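PDB 2WRY: interleukin-1beta from Gallus gallus, which probably acts as a secreted inflammatory cytokine that binds the interleukin-1 receptor, this chain being its C-terminal beta-trefoil part. Local coordinates for residues A[7-12]-A[45-50]; A[27-32]-A[140-145]; A[75-80]-A[92-97]; A[118-123]-A[154-159]. All coordinates share one frame; numbering follows the deposited sequence.

Interaction 1 (A[7-12]-A[45-50])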
# COMPACT_ATOMS: atom_id res chain seq x y z
N THR A 7 2.92 -4.94 -16.17
CA THR A 7 2.71 -4.15 -17.38
C THR A 7 3.49 -2.82 -17.38
O THR A 7 4.20 -2.51 -18.35
CB THR A 7 1.19 -3.94 -17.69
OG1 THR A 7 0.60 -3.09 -16.72
CG2 THR A 7 0.48 -5.22 -17.63
N ARG A 8 3.37 -2.04 -16.32
CA ARG A 8 4.05 -0.75 -16.26
C ARG A 8 3.97 -0.21 -14.87
O ARG A 8 3.13 -0.67 -14.09
CB ARG A 8 3.41 0.25 -17.22
CG ARG A 8 1.97 0.53 -16.93
CD ARG A 8 1.45 1.58 -17.91
NE ARG A 8 0.01 1.77 -17.77
CZ ARG A 8 -0.91 1.04 -18.38
NH1 ARG A 8 -0.55 0.04 -19.19
NH2 ARG A 8 -2.20 1.29 -18.17
N SER A 9 4.83 0.76 -14.55
CA SER A 9 4.73 1.49 -13.29
C SER A 9 4.43 2.95 -13.51
O SER A 9 4.81 3.54 -14.55
CB SER A 9 6.02 1.41 -12.48
OG SER A 9 6.21 0.10 -12.04
N GLN A 10 3.77 3.52 -12.51
CA GLN A 10 3.49 4.94 -12.47
C GLN A 10 3.66 5.46 -11.06
O GLN A 10 3.25 4.80 -10.09
CB GLN A 10 2.07 5.24 -12.98
CG GLN A 10 1.79 6.73 -13.16
CD GLN A 10 0.45 6.97 -13.81
OE1 GLN A 10 -0.17 6.05 -14.37
NE2 GLN A 10 -0.02 8.23 -13.76
N SER A 11 4.27 6.63 -10.93
CA SER A 11 4.55 7.20 -9.63
C SER A 11 3.36 8.05 -9.22
O SER A 11 2.84 8.84 -10.03
CB SER A 11 5.83 8.04 -9.68
OG SER A 11 6.93 7.24 -10.10
N PHE A 12 2.95 7.92 -7.96
CA PHE A 12 1.84 8.70 -7.41
C PHE A 12 2.21 9.35 -6.08
O PHE A 12 2.92 8.73 -5.27
CB PHE A 12 0.61 7.80 -7.15
CG PHE A 12 -0.05 7.30 -8.39
CD1 PHE A 12 -1.07 8.05 -8.99
CD2 PHE A 12 0.30 6.08 -8.95
CE1 PHE A 12 -1.69 7.60 -10.14
CE2 PHE A 12 -0.32 5.62 -10.10
CZ PHE A 12 -1.32 6.39 -10.71
N ARG A 45 6.53 8.72 -1.98
CA ARG A 45 5.69 8.54 -3.17
C ARG A 45 5.65 7.05 -3.46
O ARG A 45 6.55 6.30 -3.03
CB ARG A 45 6.23 9.29 -4.38
CG ARG A 45 6.07 10.79 -4.25
CD ARG A 45 5.57 11.42 -5.55
NE ARG A 45 6.43 11.23 -6.71
CZ ARG A 45 6.03 11.33 -7.98
NH1 ARG A 45 4.76 11.61 -8.28
NH2 ARG A 45 6.91 11.14 -8.96
N LEU A 46 4.60 6.60 -4.14
CA LEU A 46 4.49 5.18 -4.49
C LEU A 46 4.78 4.97 -5.96
O LEU A 46 4.27 5.71 -6.81
CB LEU A 46 3.08 4.64 -4.16
CG LEU A 46 2.63 4.71 -2.70
CD1 LEU A 46 1.26 4.05 -2.54
CD2 LEU A 46 3.66 4.04 -1.73
N ASN A 47 5.58 3.96 -6.27
CA ASN A 47 5.74 3.58 -7.66
C ASN A 47 4.81 2.38 -7.79
O ASN A 47 5.13 1.28 -7.31
CB ASN A 47 7.19 3.18 -7.96
CG ASN A 47 7.66 3.71 -9.32
OD1 ASN A 47 6.86 4.00 -10.23
ND2 ASN A 47 8.98 3.77 -9.49
N ILE A 48 3.63 2.63 -8.35
CA ILE A 48 2.59 1.61 -8.44
C ILE A 48 2.76 0.78 -9.70
O ILE A 48 2.59 1.28 -10.82
CB ILE A 48 1.17 2.22 -8.37
CG1 ILE A 48 1.05 3.02 -7.06
CG2 ILE A 48 0.12 1.09 -8.46
CD1 ILE A 48 -0.35 3.54 -6.75
N ALA A 49 3.15 -0.48 -9.51
CA ALA A 49 3.34 -1.38 -10.65
C ALA A 49 2.01 -2.03 -10.98
O ALA A 49 1.44 -2.74 -10.14
CB ALA A 49 4.34 -2.47 -10.32
N LEU A 50 1.52 -1.78 -12.18
CA LEU A 50 0.29 -2.41 -12.62
C LEU A 50 0.55 -3.77 -13.26
O LEU A 50 1.45 -3.90 -14.09
CB LEU A 50 -0.45 -1.47 -13.59
CG LEU A 50 -1.77 -1.90 -14.22
CD1 LEU A 50 -2.82 -2.12 -13.14
CD2 LEU A 50 -2.20 -0.84 -15.27
O HOH W 1 6.76 -0.22 -9.25
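T7 to F12 and R45 to L50 form an antiparallel strand pair of the beta-trefoil, joined by backbone bonds from R8-L50 to F12-L46. A classic beta bulge interrupts the regular pairing at one end: T7 and R8 both face L50. T7 grips the L50 carbonyl twice: its N reaches L50 O at 2.8 Å, and its OG1 comes from above the carbonyl plane at 2.9 Å. The crowded position of OG1 (chi1 69°) turns it to that oxygen. N of R8 bonds the same oxygen weakly, as fits the bulge. R8, Q10, F12, L46, I48 and L50 share one side. CD1 of I48 meets CD2 of the F12 ring at 3.4 Å, the side chains crossing at about a right angle. CD2 of L50 sits over one face of the R8 guanidinium, toward its rim, 3.6 Å from NH2. S9, S11, N47 and A49 share the other side. OG of S11 bonds OD1 of N47 weakly (3.2 Å), and a water joins OG of S9, which also bonds Y6, to O of N47. F12 and I48 thus pack on each other and on L159 of strand 157-160, while the S9 and S11 hydroxyls and the N47 amide form a polar patch beside a water.

Interaction 2 (A[27-32]-A[140-145])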
# COMPACT_ATOMS: atom_id res chain seq x y z
N PRO A 27 13.81 1.57 8.02
CA PRO A 27 13.75 0.78 6.80
C PRO A 27 12.62 -0.25 6.69
O PRO A 27 12.32 -0.69 5.59
CB PRO A 27 15.14 0.12 6.74
CG PRO A 27 15.99 1.08 7.48
CD PRO A 27 15.16 1.57 8.61
N THR A 28 11.96 -0.61 7.79
CA THR A 28 10.91 -1.64 7.74
C THR A 28 9.51 -1.13 8.08
O THR A 28 8.57 -1.92 8.23
CB THR A 28 11.21 -2.76 8.76
OG1 THR A 28 11.44 -2.19 10.06
CG2 THR A 28 12.43 -3.51 8.32
N GLN A 29 9.37 0.18 8.23
CA GLN A 29 8.10 0.70 8.72
C GLN A 29 7.74 2.07 8.18
O GLN A 29 8.49 3.05 8.36
CB GLN A 29 8.12 0.78 10.24
CG GLN A 29 6.78 1.07 10.85
CD GLN A 29 6.65 0.47 12.22
OE1 GLN A 29 6.14 -0.64 12.37
NE2 GLN A 29 7.14 1.18 13.23
N LEU A 30 6.57 2.12 7.57
CA LEU A 30 5.98 3.40 7.21
C LEU A 30 5.16 3.92 8.38
O LEU A 30 4.52 3.14 9.10
CB LEU A 30 5.03 3.25 6.03
CG LEU A 30 5.58 2.96 4.65
CD1 LEU A 30 4.38 2.59 3.77
CD2 LEU A 30 6.36 4.13 4.07
N VAL A 31 5.16 5.24 8.54
CA VAL A 31 4.21 5.90 9.44
C VAL A 31 3.44 6.94 8.66
O VAL A 31 3.87 7.39 7.58
CB VAL A 31 4.89 6.54 10.69
CG1 VAL A 31 5.62 5.47 11.53
CG2 VAL A 31 5.79 7.66 10.31
N ALA A 32 2.28 7.32 9.19
CA ALA A 32 1.48 8.38 8.56
C ALA A 32 1.40 9.60 9.45
O ALA A 32 1.13 9.51 10.64
CB ALA A 32 0.09 7.86 8.21
N ARG A 140 1.60 9.78 13.35
CA ARG A 140 2.88 9.19 13.73
C ARG A 140 2.74 7.75 14.25
O ARG A 140 3.48 7.32 15.13
CB ARG A 140 3.63 10.08 14.75
CG ARG A 140 3.74 11.57 14.37
CD ARG A 140 4.73 12.28 15.30
NE ARG A 140 4.08 12.98 16.42
CZ ARG A 140 4.73 13.78 17.27
NH1 ARG A 140 6.04 13.97 17.15
NH2 ARG A 140 4.07 14.39 18.26
N GLN A 141 1.78 7.01 13.68
CA GLN A 141 1.61 5.59 13.98
C GLN A 141 1.89 4.78 12.72
O GLN A 141 1.84 5.33 11.60
CB GLN A 141 0.18 5.29 14.49
CG GLN A 141 -0.16 6.00 15.78
CD GLN A 141 0.53 5.43 17.00
OE1 GLN A 141 1.31 4.47 16.93
NE2 GLN A 141 0.23 6.01 18.16
N PRO A 142 2.26 3.49 12.87
CA PRO A 142 2.54 2.69 11.67
C PRO A 142 1.38 2.54 10.70
O PRO A 142 0.21 2.53 11.11
CB PRO A 142 2.88 1.32 12.25
CG PRO A 142 3.43 1.66 13.61
CD PRO A 142 2.52 2.73 14.10
N VAL A 143 1.71 2.48 9.41
CA VAL A 143 0.75 2.03 8.40
C VAL A 143 0.65 0.52 8.54
O VAL A 143 1.67 -0.17 8.69
CB VAL A 143 1.21 2.44 6.96
CG1 VAL A 143 0.19 2.03 5.91
CG2 VAL A 143 1.43 3.94 6.90
N GLY A 144 -0.57 0.01 8.49
CA GLY A 144 -0.82 -1.44 8.65
C GLY A 144 -1.89 -1.97 7.74
O GLY A 144 -2.18 -1.35 6.71
N ILE A 145 -2.43 -3.14 8.08
CA ILE A 145 -3.59 -3.70 7.40
C ILE A 145 -4.68 -4.03 8.42
O ILE A 145 -4.42 -4.27 9.62
CB ILE A 145 -3.30 -4.94 6.49
CG1 ILE A 145 -2.49 -6.00 7.24
CG2 ILE A 145 -2.60 -4.48 5.20
CD1 ILE A 145 -2.35 -7.30 6.48
O HOH W 2 4.45 0.07 7.63
O HOH W 3 -0.41 7.65 11.88
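Q29 lays its amide end against the ring of P142, with CD 3.7 Å from CG of the proline. The two side chains cross obliquely. With CG of Q29 anti to the backbone N (chi1 -170°) and the chain beyond it extended, the amide reaches that ring. NE2 of Q29 also bonds OE1 of E25, which helps fix the turn of the amide. An alanine here would probably leave the P142 ring without this cover and E25 without its amide donor. Deeper in, CG2 of V143 packs on CB of L30 at 3.8 Å. CG2 of V143 also lies 4.3 Å from CB of A32. V31 meets the backbone instead: its CB is 3.4 Å from O of Q141.

Three backbone bonds hold the two segments. N of V143 gives to O of L30 at 2.9 Å, from well above the carbonyl plane. N of A32 gives to O of Q141 at 3.2 Å, and N of R140 to O of A32 at 2.8 Å. One water joins N of L30 to O of V143; another joins O of A32 to N of Q141. P142 has no N-H to give and faces V31 in a non-hydrogen-bonded pair. The short, weakly bonded strand 141-142 is one edge of a three-stranded antiparallel sheet with 29-33 and 21-26, where residues more than 100 positions apart meet within the beta-trefoil of the IL-1 family.

Interaction 3 (A[75-80]-A[92-97])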
# COMPACT_ATOMS: atom_id res chain seq x y z
N LYS A 75 13.78 1.40 -2.82
CA LYS A 75 14.03 0.03 -3.30
C LYS A 75 13.30 -1.02 -2.43
O LYS A 75 13.78 -2.14 -2.19
CB LYS A 75 15.57 -0.20 -3.41
CG LYS A 75 16.28 0.62 -4.55
CD LYS A 75 16.45 2.10 -4.22
CE LYS A 75 17.38 2.79 -5.21
NZ LYS A 75 17.49 4.25 -4.90
N LEU A 76 12.10 -0.64 -1.99
CA LEU A 76 11.25 -1.49 -1.16
C LEU A 76 9.92 -1.69 -1.86
O LEU A 76 9.47 -0.80 -2.58
CB LEU A 76 10.97 -0.82 0.19
CG LEU A 76 12.17 -0.56 1.13
CD1 LEU A 76 11.80 0.36 2.29
CD2 LEU A 76 12.75 -1.89 1.68
N TYR A 77 9.29 -2.85 -1.64
CA TYR A 77 7.88 -3.06 -1.97
C TYR A 77 7.08 -3.46 -0.73
O TYR A 77 7.62 -4.12 0.16
CB TYR A 77 7.70 -4.12 -3.07
CG TYR A 77 7.94 -3.56 -4.45
CD1 TYR A 77 6.87 -3.10 -5.23
CD2 TYR A 77 9.23 -3.44 -4.98
CE1 TYR A 77 7.07 -2.58 -6.49
CE2 TYR A 77 9.44 -2.93 -6.25
CZ TYR A 77 8.34 -2.48 -7.00
OH TYR A 77 8.50 -1.93 -8.24
N MET A 78 5.81 -3.02 -0.66
CA MET A 78 4.92 -3.44 0.44
C MET A 78 4.53 -4.89 0.25
O MET A 78 4.34 -5.35 -0.88
CB MET A 78 3.63 -2.60 0.44
CG MET A 78 3.90 -1.13 0.56
SD MET A 78 2.34 -0.33 0.99
CE MET A 78 2.52 -0.19 2.74
N SER A 79 4.36 -5.60 1.35
CA SER A 79 3.82 -6.98 1.26
C SER A 79 2.97 -7.29 2.48
O SER A 79 3.13 -6.67 3.51
CB SER A 79 4.97 -8.00 1.15
OG SER A 79 5.70 -8.02 2.36
N CYS A 80 2.06 -8.26 2.35
CA CYS A 80 1.30 -8.73 3.51
C CYS A 80 1.72 -10.14 3.83
O CYS A 80 1.72 -11.01 2.96
CB CYS A 80 -0.18 -8.72 3.16
SG CYS A 80 -0.73 -7.08 2.87
N GLU A 92 9.58 -4.88 2.19
CA GLU A 92 10.65 -5.80 1.84
C GLU A 92 11.54 -5.21 0.77
O GLU A 92 11.05 -4.57 -0.16
CB GLU A 92 10.07 -7.12 1.29
CG GLU A 92 9.22 -7.90 2.25
CD GLU A 92 8.88 -9.28 1.72
OE1 GLU A 92 7.77 -9.78 2.03
OE2 GLU A 92 9.73 -9.90 1.04
N GLU A 93 12.85 -5.42 0.91
CA GLU A 93 13.76 -5.14 -0.17
C GLU A 93 13.42 -6.14 -1.25
O GLU A 93 13.53 -7.37 -1.06
CB GLU A 93 15.22 -5.32 0.28
CG GLU A 93 15.69 -4.29 1.28
CD GLU A 93 17.07 -4.61 1.82
OE1 GLU A 93 18.01 -4.66 1.01
OE2 GLU A 93 17.20 -4.81 3.05
N ALA A 94 12.97 -5.64 -2.39
CA ALA A 94 12.63 -6.52 -3.49
C ALA A 94 12.86 -5.73 -4.75
O ALA A 94 12.62 -4.52 -4.78
CB ALA A 94 11.16 -7.01 -3.41
N ASP A 95 13.36 -6.42 -5.76
CA ASP A 95 13.46 -5.84 -7.10
C ASP A 95 12.11 -5.91 -7.82
O ASP A 95 11.14 -6.48 -7.30
CB ASP A 95 14.58 -6.53 -7.86
CG ASP A 95 15.94 -6.34 -7.17
OD1 ASP A 95 16.32 -5.17 -6.95
OD2 ASP A 95 16.59 -7.34 -6.81
N VAL A 96 12.03 -5.27 -8.99
CA VAL A 96 10.77 -5.24 -9.71
C VAL A 96 10.49 -6.63 -10.25
O VAL A 96 11.35 -7.26 -10.87
CB VAL A 96 10.79 -4.21 -10.85
CG1 VAL A 96 9.39 -4.09 -11.48
CG2 VAL A 96 11.27 -2.87 -10.34
N MET A 97 9.28 -7.13 -9.99
CA MET A 97 8.91 -8.50 -10.32
C MET A 97 8.08 -8.56 -11.59
O MET A 97 7.00 -7.98 -11.69
CB MET A 97 8.17 -9.12 -9.13
CG MET A 97 9.12 -9.41 -7.97
SD MET A 97 8.27 -9.50 -6.40
CE MET A 97 8.03 -7.74 -6.04
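S79 and E92 make one tight part of this contact. OG of S79 gives its proton to OE1 of E92 at 2.7 Å. It meets that oxygen on the anti side, 26° out of the carboxylate plane. The rotation of OG (chi1 67°), between its own N and carbonyl carbon, turns it to OE1. OE1 of E92 is also salt-bridged to R107 and bonded by Q90. An alanine in place of E92 would probably leave R107 without its charge partner and the S79 hydroxyl without its acceptor. Y77 and E92 exchange two backbone bonds, both 2.9 Å between N and O.

The buried Y77 ring is packed too. It meets O of A94 at its edge, in plane, 3.6 Å from CD2. Its OH touches CG2 of V96 at 3.6 Å. The other side is looser. K75, E93 and D95 are exposed, though CD2 of L76 packs on CG of E93 at 3.8 Å. CE of M97 is no closer than 4.5 Å to CG of Y77. The segments belong to the hairpin of strands 76-83 and 86-93. Strand 66-71 lies next to it: Y77 touches A68, and M78 touches L69 and I71 as well as F110 of strand 110-115.

Interaction 4 (A[118-123]-A[154-159])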
# COMPACT_ATOMS: atom_id res chain seq x y z
N GLU A 118 -15.52 9.81 -6.86
CA GLU A 118 -14.99 10.53 -5.70
C GLU A 118 -13.47 10.71 -5.75
O GLU A 118 -12.91 11.46 -4.96
CB GLU A 118 -15.38 9.84 -4.40
CG GLU A 118 -16.88 9.72 -4.13
CD GLU A 118 -17.17 9.53 -2.65
OE1 GLU A 118 -16.52 8.66 -2.03
OE2 GLU A 118 -18.03 10.27 -2.11
N GLY A 119 -12.82 10.05 -6.70
CA GLY A 119 -11.36 10.08 -6.84
C GLY A 119 -10.59 9.49 -5.66
O GLY A 119 -9.45 9.85 -5.41
N THR A 120 -11.23 8.59 -4.92
CA THR A 120 -10.57 7.94 -3.76
C THR A 120 -10.23 6.50 -4.10
O THR A 120 -10.72 5.93 -5.08
CB THR A 120 -11.46 7.95 -2.51
OG1 THR A 120 -12.73 7.34 -2.80
CG2 THR A 120 -11.70 9.40 -2.03
N THR A 121 -9.38 5.88 -3.26
CA THR A 121 -8.87 4.56 -3.56
C THR A 121 -8.72 3.78 -2.25
O THR A 121 -8.35 4.37 -1.23
CB THR A 121 -7.45 4.69 -4.20
OG1 THR A 121 -7.54 5.49 -5.40
CG2 THR A 121 -6.80 3.33 -4.51
N ARG A 122 -8.99 2.47 -2.30
CA ARG A 122 -8.62 1.55 -1.21
C ARG A 122 -7.70 0.50 -1.83
O ARG A 122 -7.71 0.28 -3.06
CB ARG A 122 -9.86 0.91 -0.56
CG ARG A 122 -10.85 1.93 -0.07
CD ARG A 122 -11.81 1.37 0.95
NE ARG A 122 -12.60 0.27 0.44
CZ ARG A 122 -13.39 -0.53 1.18
NH1 ARG A 122 -13.56 -0.32 2.48
NH2 ARG A 122 -14.02 -1.52 0.60
N PHE A 123 -6.91 -0.13 -0.97
CA PHE A 123 -5.99 -1.19 -1.41
C PHE A 123 -6.23 -2.45 -0.62
O PHE A 123 -5.99 -2.47 0.59
CB PHE A 123 -4.53 -0.75 -1.22
CG PHE A 123 -4.11 0.37 -2.11
CD1 PHE A 123 -3.77 0.13 -3.43
CD2 PHE A 123 -3.99 1.64 -1.59
CE1 PHE A 123 -3.37 1.17 -4.26
CE2 PHE A 123 -3.60 2.72 -2.41
CZ PHE A 123 -3.27 2.48 -3.74
N ILE A 154 -8.25 4.64 8.97
CA ILE A 154 -8.55 5.21 7.66
C ILE A 154 -8.00 4.22 6.63
O ILE A 154 -6.82 3.88 6.66
CB ILE A 154 -7.91 6.58 7.49
CG1 ILE A 154 -8.58 7.59 8.44
CG2 ILE A 154 -8.01 7.04 6.04
CD1 ILE A 154 -7.73 8.79 8.68
N ALA A 155 -8.85 3.78 5.71
CA ALA A 155 -8.42 2.84 4.66
C ALA A 155 -8.71 3.43 3.27
O ALA A 155 -8.70 2.72 2.28
CB ALA A 155 -9.08 1.45 4.83
N THR A 156 -8.91 4.75 3.23
CA THR A 156 -9.30 5.48 2.02
C THR A 156 -8.24 6.54 1.75
O THR A 156 -7.86 7.31 2.67
CB THR A 156 -10.69 6.17 2.20
OG1 THR A 156 -11.69 5.18 2.54
CG2 THR A 156 -11.11 6.88 0.91
N TYR A 157 -7.81 6.59 0.48
CA TYR A 157 -6.68 7.44 0.04
C TYR A 157 -7.05 8.27 -1.16
O TYR A 157 -7.99 7.96 -1.90
CB TYR A 157 -5.44 6.55 -0.30
CG TYR A 157 -5.03 5.70 0.87
CD1 TYR A 157 -4.18 6.20 1.89
CD2 TYR A 157 -5.57 4.43 1.02
CE1 TYR A 157 -3.86 5.43 3.03
CE2 TYR A 157 -5.27 3.66 2.15
CZ TYR A 157 -4.44 4.15 3.14
OH TYR A 157 -4.15 3.34 4.22
N LYS A 158 -6.27 9.31 -1.36
CA LYS A 158 -6.36 10.06 -2.60
C LYS A 158 -4.99 10.02 -3.24
O LYS A 158 -4.02 10.46 -2.64
CB LYS A 158 -6.79 11.48 -2.32
CG LYS A 158 -8.26 11.57 -1.93
CD LYS A 158 -8.83 12.97 -2.07
CE LYS A 158 -10.34 12.87 -2.23
NZ LYS A 158 -10.99 14.16 -2.63
N LEU A 159 -4.93 9.48 -4.46
CA LEU A 159 -3.70 9.39 -5.23
C LEU A 159 -3.65 10.48 -6.29
O LEU A 159 -4.69 10.88 -6.85
CB LEU A 159 -3.62 8.03 -5.93
CG LEU A 159 -3.48 6.73 -5.14
CD1 LEU A 159 -3.73 5.60 -6.11
CD2 LEU A 159 -2.11 6.61 -4.54
O HOH W 4 -7.19 8.24 -5.68
O HOH W 5 -7.10 0.53 1.74
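T121 and Y157 form a single antiparallel bridge between strands whose directions differ by 113°, so the backbones soon part. N of T121 gives to O of Y157 at 2.8 Å, and N of Y157 gives back to O of T121 at 2.9 Å. The first bond is bent, with 138° at the hydrogen. On both sides of the bridge water takes over. One water gives protons to O of G119 and OG1 of T121 and accepts from N of L159. Another accepts from N of F123 and gives to O of A155. The second also lies at the edge of the Y157 ring, in its plane.

CD2 of Y157 lies 4.1 Å from CD2 of F123, at the edge of the phenylalanine ring. F123 and L159 meet tip to tip, with CZ 3.9 Å from CD1. T121 lays its own CG2 over one face of the F123 ring. Beside T120, CG2 of T156 packs on its CB at 3.6 Å, and CE of K158 touches CG2 of T120 at 3.7 Å. CG of R122 rests 3.3 Å from O of A155, while its guanidinium makes a cation-pi contact with F132. OG1 of T121 also bonds D114. G119 and T120 both face S115 in a G1 beta bulge, and the positive phi of G119 favours glycine. Water thus bridges backbone N-H and carbonyl groups that the diverging strands do not pair directly, while aromatic and aliphatic side chains pack beside it.

From the N terminus, interaction 1 closes the first loop, pairing strand 4-16 with strand 45-53. Interaction 2 opens inside that loop at strand 29-33 and closes far along the chain at 140-145, so the two cross. Interaction 3, a hairpin contact, is nested within the long loop of interaction 2 and touches it: CD1 of L30 packs on CE of M78 at 3.5 Å. Interaction 4 opens at 118-123, inside the same loop, and closes after it, so it crosses interaction 2. It follows interactions 1 and 3 in series. L159 joins it to interaction 1 by packing on F12 and I48. Interactions 1, 3 and 4 all reach the large antiparallel sheet; interaction 2 builds a smaller one.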